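Local coordinates for protein leucyl-trna synthetase (Plasmodium knowlesi, PDB 5FOF) that probably removes wrongly attached amino acids from tRNA(Leu), as the editing domain of cytosolic leucyl-tRNA synthetase, the enzyme that joins leucine to its tRNA, at residues 217-222 / 286-291; 85-90 / 306-311; 257-260 / 266-269. One frame throughout, in Å; residues are numbered along the deposited sequence.

Interaction 1. Residues 217-222 / 286-291; sequences DSADDY and ETLYKK
The backbones come closest at Ala219 and Leu288, whose CA atoms are 7.7 Å apart. Residues 217-222 run through the start of helix 219-230, and residues 286-291 lie within helix 281-295. Leu288 is the main bridge. Its CG is anti to the backbone N (chi1 179°), which carries the isobutyl group across the gap. The CD2 branch does the touching. It sits 3.5 Å from Ala219 N and 3.9 Å from Ala219 CB, so it packs against the backbone of the first helical turn as well as the methyl group. The backbone of Ser218 also comes near, with its CA 4.2 Å from Leu288 CD2. The Ser218 side chain points away from the contact and caps the helix instead. Its OG is the N-cap acceptor for Asp221 N, at 3.0 Å and with an N-H...O angle of 163°. The Asp217 carboxylate accepts from Cys253 N and Ser252 OG, which ties the residue before the N-cap to residues 252-253. Phe267 and Thr263 of helix 263-270 also touch Leu288, and Val284 touches Ala219. A salt bridge from Asp220 to Lys285 is a further tie between helices 219-230 and 281-295. The direct contact is small, at 93 Å² summed over both sides. Its chemistry is van der Waals packing of a leucine methyl on the alanine methyl and on the backbone of a capped helix start.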
loop_
_atom_site.group_PDB
_atom_site.type_symbol
_atom_site.label_atom_id
_atom_site.label_comp_id
_atom_site.label_asym_id
_atom_site.label_seq_id
_atom_site.Cartn_x
_atom_site.Cartn_y
_atom_site.Cartn_z
ATOM N N ASP A 217 -15.735 1.590 -0.820
ATOM C CA ASP A 217 -15.895 0.243 -1.378
ATOM C C ASP A 217 -15.274 -0.835 -0.492
ATOM O O ASP A 217 -15.021 -1.943 -0.967
ATOM C CB ASP A 217 -15.246 0.171 -2.766
ATOM C CG ASP A 217 -15.708 1.277 -3.695
ATOM O OD1 ASP A 217 -16.908 1.631 -3.652
ATOM O OD2 ASP A 217 -14.870 1.792 -4.490
ATOM N N SER A 218 -15.005 -0.511 0.776
ATOM C CA SER A 218 -14.509 -1.486 1.753
ATOM C C SER A 218 -15.132 -1.231 3.119
ATOM O O SER A 218 -15.060 -0.117 3.644
ATOM C CB SER A 218 -12.987 -1.434 1.841
ATOM O OG SER A 218 -12.493 -2.009 3.053
ATOM N N ALA A 219 -15.726 -2.272 3.701
ATOM C CA ALA A 219 -16.366 -2.157 5.011
ATOM C C ALA A 219 -15.330 -1.955 6.102
ATOM O O ALA A 219 -15.562 -1.226 7.056
ATOM C CB ALA A 219 -17.197 -3.391 5.292
ATOM N N ASP A 220 -14.180 -2.597 5.930
ATOM C CA ASP A 220 -13.072 -2.536 6.878
ATOM C C ASP A 220 -12.433 -1.138 6.871
ATOM O O ASP A 220 -12.107 -0.586 7.931
ATOM C CB ASP A 220 -12.063 -3.618 6.482
ATOM C CG ASP A 220 -10.947 -3.818 7.497
ATOM O OD1 ASP A 220 -11.127 -3.543 8.710
ATOM O OD2 ASP A 220 -9.863 -4.279 7.075
ATOM N N ASP A 221 -12.259 -0.576 5.668
ATOM C CA ASP A 221 -11.709 0.773 5.495
ATOM C C ASP A 221 -12.674 1.826 6.058
ATOM O O ASP A 221 -12.252 2.729 6.783
ATOM C CB ASP A 221 -11.397 1.082 4.009
ATOM C CG ASP A 221 -10.346 0.133 3.384
ATOM O OD1 ASP A 221 -9.578 -0.556 4.107
ATOM O OD2 ASP A 221 -10.294 0.097 2.134
ATOM N N TYR A 222 -13.961 1.704 5.741
ATOM C CA TYR A 222 -14.982 2.614 6.316
ATOM C C TYR A 222 -15.001 2.606 7.855
ATOM O O TYR A 222 -15.201 3.646 8.480
ATOM C CB TYR A 222 -16.391 2.263 5.798
ATOM C CG TYR A 222 -17.487 3.251 6.176
ATOM C CD1 TYR A 222 -18.194 3.127 7.371
ATOM C CD2 TYR A 222 -17.843 4.289 5.318
ATOM C CE1 TYR A 222 -19.204 4.024 7.711
ATOM C CE2 TYR A 222 -18.847 5.186 5.649
ATOM C CZ TYR A 222 -19.525 5.054 6.845
ATOM O OH TYR A 222 -20.526 5.946 7.152
ATOM N N GLU A 286 -15.407 -10.700 3.918
ATOM C CA GLU A 286 -15.490 -11.864 3.034
ATOM C C GLU A 286 -16.782 -11.873 2.238
ATOM O O GLU A 286 -16.764 -12.089 1.032
ATOM C CB GLU A 286 -15.322 -13.176 3.825
ATOM C CG GLU A 286 -13.928 -13.368 4.423
ATOM C CD GLU A 286 -13.792 -14.596 5.317
ATOM O OE1 GLU A 286 -14.632 -15.519 5.231
ATOM O OE2 GLU A 286 -12.824 -14.644 6.108
ATOM N N THR A 287 -17.894 -11.614 2.910
ATOM C CA THR A 287 -19.197 -11.525 2.238
ATOM C C THR A 287 -19.215 -10.386 1.211
ATOM O O THR A 287 -19.753 -10.541 0.120
ATOM C CB THR A 287 -20.344 -11.341 3.263
ATOM O OG1 THR A 287 -20.349 -12.449 4.169
ATOM C CG2 THR A 287 -21.713 -11.239 2.585
ATOM N N LEU A 288 -18.613 -9.256 1.560
ATOM C CA LEU A 288 -18.546 -8.102 0.667
ATOM C C LEU A 288 -17.626 -8.337 -0.532
ATOM O O LEU A 288 -18.011 -8.035 -1.667
ATOM C CB LEU A 288 -18.097 -6.861 1.438
ATOM C CG LEU A 288 -17.958 -5.569 0.639
ATOM C CD1 LEU A 288 -19.260 -5.180 -0.038
ATOM C CD2 LEU A 288 -17.494 -4.478 1.572
ATOM N N TYR A 289 -16.423 -8.861 -0.280
ATOM C CA TYR A 289 -15.445 -9.114 -1.348
ATOM C C TYR A 289 -16.050 -9.945 -2.464
ATOM O O TYR A 289 -15.866 -9.609 -3.639
ATOM C CB TYR A 289 -14.138 -9.783 -0.839
ATOM C CG TYR A 289 -13.199 -10.168 -1.986
ATOM C CD1 TYR A 289 -12.291 -9.245 -2.522
ATOM C CD2 TYR A 289 -13.251 -11.438 -2.566
ATOM C CE1 TYR A 289 -11.459 -9.583 -3.586
ATOM C CE2 TYR A 289 -12.427 -11.787 -3.629
ATOM C CZ TYR A 289 -11.534 -10.859 -4.142
ATOM O OH TYR A 289 -10.717 -11.207 -5.208
ATOM N N LYS A 290 -16.764 -11.014 -2.095
ATOM C CA LYS A 290 -17.387 -11.919 -3.074
ATOM C C LYS A 290 -18.574 -11.275 -3.801
ATOM O O LYS A 290 -18.671 -11.344 -5.030
ATOM C CB LYS A 290 -17.814 -13.240 -2.418
ATOM C CG LYS A 290 -16.655 -14.148 -2.030
ATOM C CD LYS A 290 -17.115 -15.322 -1.163
ATOM C CE LYS A 290 -15.940 -16.131 -0.614
ATOM N NZ LYS A 290 -16.270 -16.867 0.644
ATOM N N LYS A 291 -19.464 -10.646 -3.040
ATOM C CA LYS A 291 -20.658 -10.008 -3.605
ATOM C C LYS A 291 -20.249 -8.948 -4.647
ATOM O O LYS A 291 -20.814 -8.885 -5.749
ATOM C CB LYS A 291 -21.518 -9.405 -2.481
ATOM C CG LYS A 291 -23.029 -9.344 -2.728
ATOM C CD LYS A 291 -23.809 -9.419 -1.399
ATOM C CE LYS A 291 -25.171 -8.736 -1.464
ATOM N NZ LYS A 291 -26.015 -9.253 -2.576
#

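Interaction 2. Residues 85-90 / 306-311; sequences KPETAY and MKIYNC
Glu87 reaches helix 308-321 from a tight turn held at Lys85 O, an atom that accepts two bonds from Thr88. Thr88 OG1 donates to Lys85 O at 2.8 Å, in the carbonyl plane, and Thr88 N donates to the same Lys85 O at 3.0 Å. The paired bonds hold the first turn of the 3-10 segment 86-90. Glu87 projects from this turn toward residues 306-311. Its CG lies between the backbone N and the carbonyl carbon (chi1 72°), and the chain bends again at chi2 (-79°). The folded side chain crosses Ile308 at about a right angle. Ile308 presents the CG2 methyl, which rests 3.3 Å from Glu87 OE2 and 3.5 Å from Glu87 CD. The methyl thus packs on the carboxylate end, while OE2 forms a salt bridge with Arg312, which probably balances the charge of an acid set against an apolar group. Nearer the backbone, Cys311 SG approaches Glu87 CB at 3.8 Å. Cys311 and Ile308 are three residues apart, so they meet different parts of one side chain from the same side of their helix. Pro86 packs on Lys316 and Ile319 further along helix 308-321, and also on Thr34 of strand 33-40. The contact thus joins the loop after strand 76-83 to the first turn of helix 308-321, beside strand 297-298, whose Met298 touches Glu87, Ile308 and Cys311.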
loop_
_atom_site.group_PDB
_atom_site.type_symbol
_atom_site.label_atom_id
_atom_site.label_comp_id
_atom_site.label_asym_id
_atom_site.label_seq_id
_atom_site.Cartn_x
_atom_site.Cartn_y
_atom_site.Cartn_z
ATOM N N LYS A 85 -7.896 -5.554 -4.946
ATOM C CA LYS A 85 -8.986 -4.790 -5.546
ATOM C C LYS A 85 -8.476 -3.521 -6.238
ATOM O O LYS A 85 -8.916 -2.419 -5.897
ATOM C CB LYS A 85 -10.004 -4.402 -4.468
ATOM C CG LYS A 85 -10.530 -5.579 -3.658
ATOM C CD LYS A 85 -11.412 -5.121 -2.500
ATOM C CE LYS A 85 -12.809 -4.782 -2.982
ATOM N NZ LYS A 85 -13.557 -3.908 -2.039
ATOM N N PRO A 86 -7.560 -3.664 -7.221
ATOM C CA PRO A 86 -7.002 -2.463 -7.876
ATOM C C PRO A 86 -8.022 -1.616 -8.618
ATOM O O PRO A 86 -7.780 -0.437 -8.836
ATOM C CB PRO A 86 -5.940 -3.027 -8.836
ATOM C CG PRO A 86 -6.294 -4.470 -9.020
ATOM C CD PRO A 86 -6.942 -4.900 -7.730
ATOM N N GLU A 87 -9.162 -2.198 -8.977
ATOM C CA GLU A 87 -10.314 -1.430 -9.507
ATOM C C GLU A 87 -10.898 -0.365 -8.585
ATOM O O GLU A 87 -11.606 0.505 -9.052
ATOM C CB GLU A 87 -11.443 -2.370 -9.968
ATOM C CG GLU A 87 -12.240 -3.087 -8.879
ATOM C CD GLU A 87 -11.544 -4.297 -8.269
ATOM O OE1 GLU A 87 -10.465 -4.709 -8.781
ATOM O OE2 GLU A 87 -12.095 -4.850 -7.274
ATOM N N THR A 88 -10.646 -0.435 -7.279
ATOM C CA THR A 88 -11.124 0.606 -6.357
ATOM C C THR A 88 -10.113 1.739 -6.154
ATOM O O THR A 88 -10.425 2.714 -5.476
ATOM C CB THR A 88 -11.515 0.022 -4.971
ATOM O OG1 THR A 88 -10.377 -0.585 -4.343
ATOM C CG2 THR A 88 -12.601 -1.008 -5.124
ATOM N N ALA A 89 -8.916 1.626 -6.724
ATOM C CA ALA A 89 -7.856 2.606 -6.485
ATOM C C ALA A 89 -8.218 4.062 -6.824
ATOM O O ALA A 89 -7.644 4.993 -6.238
ATOM C CB ALA A 89 -6.608 2.208 -7.249
ATOM N N TYR A 90 -9.136 4.260 -7.771
ATOM C CA TYR A 90 -9.700 5.583 -8.031
ATOM C C TYR A 90 -10.245 6.203 -6.751
ATOM O O TYR A 90 -10.062 7.401 -6.503
ATOM C CB TYR A 90 -10.814 5.524 -9.083
ATOM C CG TYR A 90 -11.159 6.881 -9.650
ATOM C CD1 TYR A 90 -10.226 7.579 -10.422
ATOM C CD2 TYR A 90 -12.403 7.473 -9.414
ATOM C CE1 TYR A 90 -10.517 8.825 -10.938
ATOM C CE2 TYR A 90 -12.708 8.726 -9.919
ATOM C CZ TYR A 90 -11.759 9.400 -10.684
ATOM O OH TYR A 90 -12.026 10.644 -11.208
ATOM N N MET A 306 -19.088 -2.129 -16.080
ATOM C CA MET A 306 -18.363 -3.414 -16.239
ATOM C C MET A 306 -18.386 -4.264 -14.989
ATOM O O MET A 306 -18.522 -3.764 -13.872
ATOM C CB MET A 306 -16.890 -3.221 -16.583
ATOM C CG MET A 306 -16.610 -2.811 -17.997
ATOM S SD MET A 306 -14.833 -2.677 -18.220
ATOM C CE MET A 306 -14.403 -4.354 -18.670
ATOM N N LYS A 307 -18.207 -5.560 -15.209
ATOM C CA LYS A 307 -18.023 -6.514 -14.128
ATOM C C LYS A 307 -16.611 -6.361 -13.561
ATOM O O LYS A 307 -15.667 -6.039 -14.304
ATOM C CB LYS A 307 -18.255 -7.935 -14.637
ATOM C CG LYS A 307 -19.665 -8.170 -15.164
ATOM C CD LYS A 307 -20.695 -8.083 -14.042
ATOM C CE LYS A 307 -22.070 -8.569 -14.482
ATOM N NZ LYS A 307 -22.967 -8.756 -13.306
ATOM N N ILE A 308 -16.490 -6.599 -12.251
ATOM C CA ILE A 308 -15.249 -6.393 -11.501
ATOM C C ILE A 308 -14.117 -7.195 -12.112
ATOM O O ILE A 308 -13.045 -6.662 -12.367
ATOM C CB ILE A 308 -15.364 -6.825 -10.020
ATOM C CG1 ILE A 308 -16.556 -6.154 -9.311
ATOM C CG2 ILE A 308 -14.048 -6.567 -9.274
ATOM C CD1 ILE A 308 -16.784 -4.692 -9.595
ATOM N N TYR A 309 -14.371 -8.474 -12.344
ATOM C CA TYR A 309 -13.363 -9.384 -12.927
ATOM C C TYR A 309 -12.805 -8.951 -14.270
ATOM O O TYR A 309 -11.632 -9.229 -14.572
ATOM C CB TYR A 309 -13.881 -10.827 -13.039
ATOM C CG TYR A 309 -15.314 -10.996 -13.520
ATOM C CD1 TYR A 309 -15.613 -11.128 -14.879
ATOM C CD2 TYR A 309 -16.364 -11.077 -12.605
ATOM C CE1 TYR A 309 -16.921 -11.307 -15.308
ATOM C CE2 TYR A 309 -17.670 -11.265 -13.020
ATOM C CZ TYR A 309 -17.952 -11.382 -14.368
ATOM O OH TYR A 309 -19.267 -11.564 -14.765
ATOM N N ASN A 310 -13.635 -8.297 -15.079
ATOM C CA ASN A 310 -13.164 -7.771 -16.358
ATOM C C ASN A 310 -12.377 -6.464 -16.161
ATOM O O ASN A 310 -11.342 -6.269 -16.769
ATOM C CB ASN A 310 -14.333 -7.572 -17.338
ATOM C CG ASN A 310 -15.008 -8.891 -17.743
ATOM O OD1 ASN A 310 -14.396 -9.960 -17.726
ATOM N ND2 ASN A 310 -16.281 -8.806 -18.137
ATOM N N CYS A 311 -12.879 -5.575 -15.311
ATOM C CA CYS A 311 -12.242 -4.278 -15.080
ATOM C C CYS A 311 -10.884 -4.463 -14.381
ATOM O O CYS A 311 -9.851 -3.977 -14.870
ATOM C CB CYS A 311 -13.165 -3.370 -14.262
ATOM S SG CYS A 311 -12.384 -1.882 -13.609
#

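Interaction 3. Residues 257-260 / 266-269; sequences PDIG and YFYE
Tyr266 lays one face of its ring against Ile259. The CG2 methyl of Ile259 stands over that face, 3.5 Å from the centroid of the Tyr266 ring and 16° off its normal, a CH-pi contact. The methyl is nearest the inner end of the ring, at 3.4 Å from Tyr266 CG. Further out, Ile259 CG1 lies 3.8 Å from Tyr266 CE1, so the isoleucine follows the ring toward its hydroxyl end. Next comes Phe267. Its side chain crosses Ile259 at about a right angle, with Phe267 CE1 3.6 Å from Ile259 CD1. The extended chi2 of Ile259 (161°) carries CD1 to this second ring, while CG2 stays with the first. One isoleucine therefore serves two successive aromatic residues. Tyr266 is on the exposed side of the contact and Phe267 on the buried side. Tyr268 turns to another neighbour, and its ring meets Tyr222 of helix 219-230. Phe267 also touches Leu288 and Lys291 of helix 281-295, and Leu256 of the preceding loop. The contact folds the loop after strand 254-255 back onto helix 263-270, which itself packs on helices 219-230 and 281-295.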
loop_
_atom_site.group_PDB
_atom_site.type_symbol
_atom_site.label_atom_id
_atom_site.label_comp_id
_atom_site.label_asym_id
_atom_site.label_seq_id
_atom_site.Cartn_x
_atom_site.Cartn_y
_atom_site.Cartn_z
ATOM N N PRO A 257 -26.534 -4.639 -7.276
ATOM C CA PRO A 257 -27.840 -4.613 -7.958
ATOM C C PRO A 257 -28.931 -3.704 -7.366
ATOM O O PRO A 257 -29.424 -2.827 -8.079
ATOM C CB PRO A 257 -28.276 -6.082 -7.928
ATOM C CG PRO A 257 -26.998 -6.831 -7.994
ATOM C CD PRO A 257 -26.032 -6.026 -7.166
ATOM N N ASP A 258 -29.299 -3.911 -6.099
ATOM C CA ASP A 258 -30.351 -3.107 -5.436
ATOM C C ASP A 258 -29.831 -2.143 -4.370
ATOM O O ASP A 258 -30.560 -1.256 -3.934
ATOM C CB ASP A 258 -31.414 -4.026 -4.819
ATOM C CG ASP A 258 -32.468 -4.453 -5.823
ATOM O OD1 ASP A 258 -33.191 -3.562 -6.314
ATOM O OD2 ASP A 258 -32.579 -5.670 -6.116
ATOM N N ILE A 259 -28.573 -2.307 -3.974
ATOM C CA ILE A 259 -27.952 -1.500 -2.924
ATOM C C ILE A 259 -27.453 -0.149 -3.462
ATOM O O ILE A 259 -27.457 0.848 -2.736
ATOM C CB ILE A 259 -26.773 -2.282 -2.290
ATOM C CG1 ILE A 259 -27.292 -3.589 -1.657
ATOM C CG2 ILE A 259 -26.023 -1.435 -1.263
ATOM C CD1 ILE A 259 -26.230 -4.645 -1.407
ATOM N N GLY A 260 -27.023 -0.132 -4.725
ATOM C CA GLY A 260 -26.317 1.007 -5.308
ATOM C C GLY A 260 -24.872 1.044 -4.834
ATOM O O GLY A 260 -24.352 0.061 -4.301
ATOM N N TYR A 266 -22.779 0.696 3.420
ATOM C CA TYR A 266 -24.056 -0.018 3.527
ATOM C C TYR A 266 -23.960 -1.316 4.349
ATOM O O TYR A 266 -24.868 -1.622 5.118
ATOM C CB TYR A 266 -24.607 -0.296 2.120
ATOM C CG TYR A 266 -25.976 -0.944 2.061
ATOM C CD1 TYR A 266 -26.120 -2.341 2.179
ATOM C CD2 TYR A 266 -27.126 -0.179 1.845
ATOM C CE1 TYR A 266 -27.365 -2.948 2.105
ATOM C CE2 TYR A 266 -28.374 -0.781 1.767
ATOM C CZ TYR A 266 -28.485 -2.163 1.896
ATOM O OH TYR A 266 -29.712 -2.769 1.818
ATOM N N PHE A 267 -22.868 -2.061 4.186
ATOM C CA PHE A 267 -22.650 -3.306 4.935
ATOM C C PHE A 267 -22.147 -3.084 6.377
ATOM O O PHE A 267 -22.481 -3.858 7.272
ATOM C CB PHE A 267 -21.731 -4.255 4.149
ATOM C CG PHE A 267 -22.423 -4.954 3.014
ATOM C CD1 PHE A 267 -22.705 -4.287 1.842
ATOM C CD2 PHE A 267 -22.810 -6.287 3.128
ATOM C CE1 PHE A 267 -23.349 -4.927 0.800
ATOM C CE2 PHE A 267 -23.456 -6.937 2.081
ATOM C CZ PHE A 267 -23.731 -6.252 0.918
ATOM N N TYR A 268 -21.352 -2.041 6.600
ATOM C CA TYR A 268 -21.011 -1.579 7.970
ATOM C C TYR A 268 -22.237 -1.262 8.841
ATOM O O TYR A 268 -22.254 -1.594 10.020
ATOM C CB TYR A 268 -20.131 -0.333 7.885
ATOM C CG TYR A 268 -19.786 0.363 9.184
ATOM C CD1 TYR A 268 -18.637 0.030 9.887
ATOM C CD2 TYR A 268 -20.565 1.419 9.661
ATOM C CE1 TYR A 268 -18.299 0.682 11.063
ATOM C CE2 TYR A 268 -20.240 2.091 10.830
ATOM C CZ TYR A 268 -19.108 1.726 11.530
ATOM O OH TYR A 268 -18.776 2.416 12.680
ATOM N N GLU A 269 -23.241 -0.602 8.258
ATOM C CA GLU A 269 -24.461 -0.227 8.986
ATOM C C GLU A 269 -25.407 -1.411 9.165
ATOM O O GLU A 269 -25.899 -1.633 10.265
ATOM C CB GLU A 269 -25.201 0.912 8.275
ATOM C CG GLU A 269 -24.497 2.261 8.343
ATOM C CD GLU A 269 -25.272 3.374 7.651
ATOM O OE1 GLU A 269 -26.399 3.141 7.162
ATOM O OE2 GLU A 269 -24.748 4.500 7.596
#

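How the interactions relate
Interactions 1 and 3 have centres 10 Å apart and share a helical cluster. Lys291 CE lies 3.7 Å from Phe267 CZ and 4.2 Å from Ile259 CD1, so it touches both sides of interaction 3. Interaction 2 is centred 13 Å from interaction 1. There Lys85 NZ approaches Asp217 O at 2.7 Å, and Gln292 bonds to both residues. Interactions 2 and 3 do not touch, with nearest atoms about 7 Å apart, so interaction 1 connects the other two. By sequence, residues 85-88 probably form the later part of the threonine-rich motif that helps line the editing pocket in related synthetases. The aspartate-rich run 217-221 probably matches the segment whose aspartate binds the substrate's amino group in relatives. Asp217 packs on Thr88.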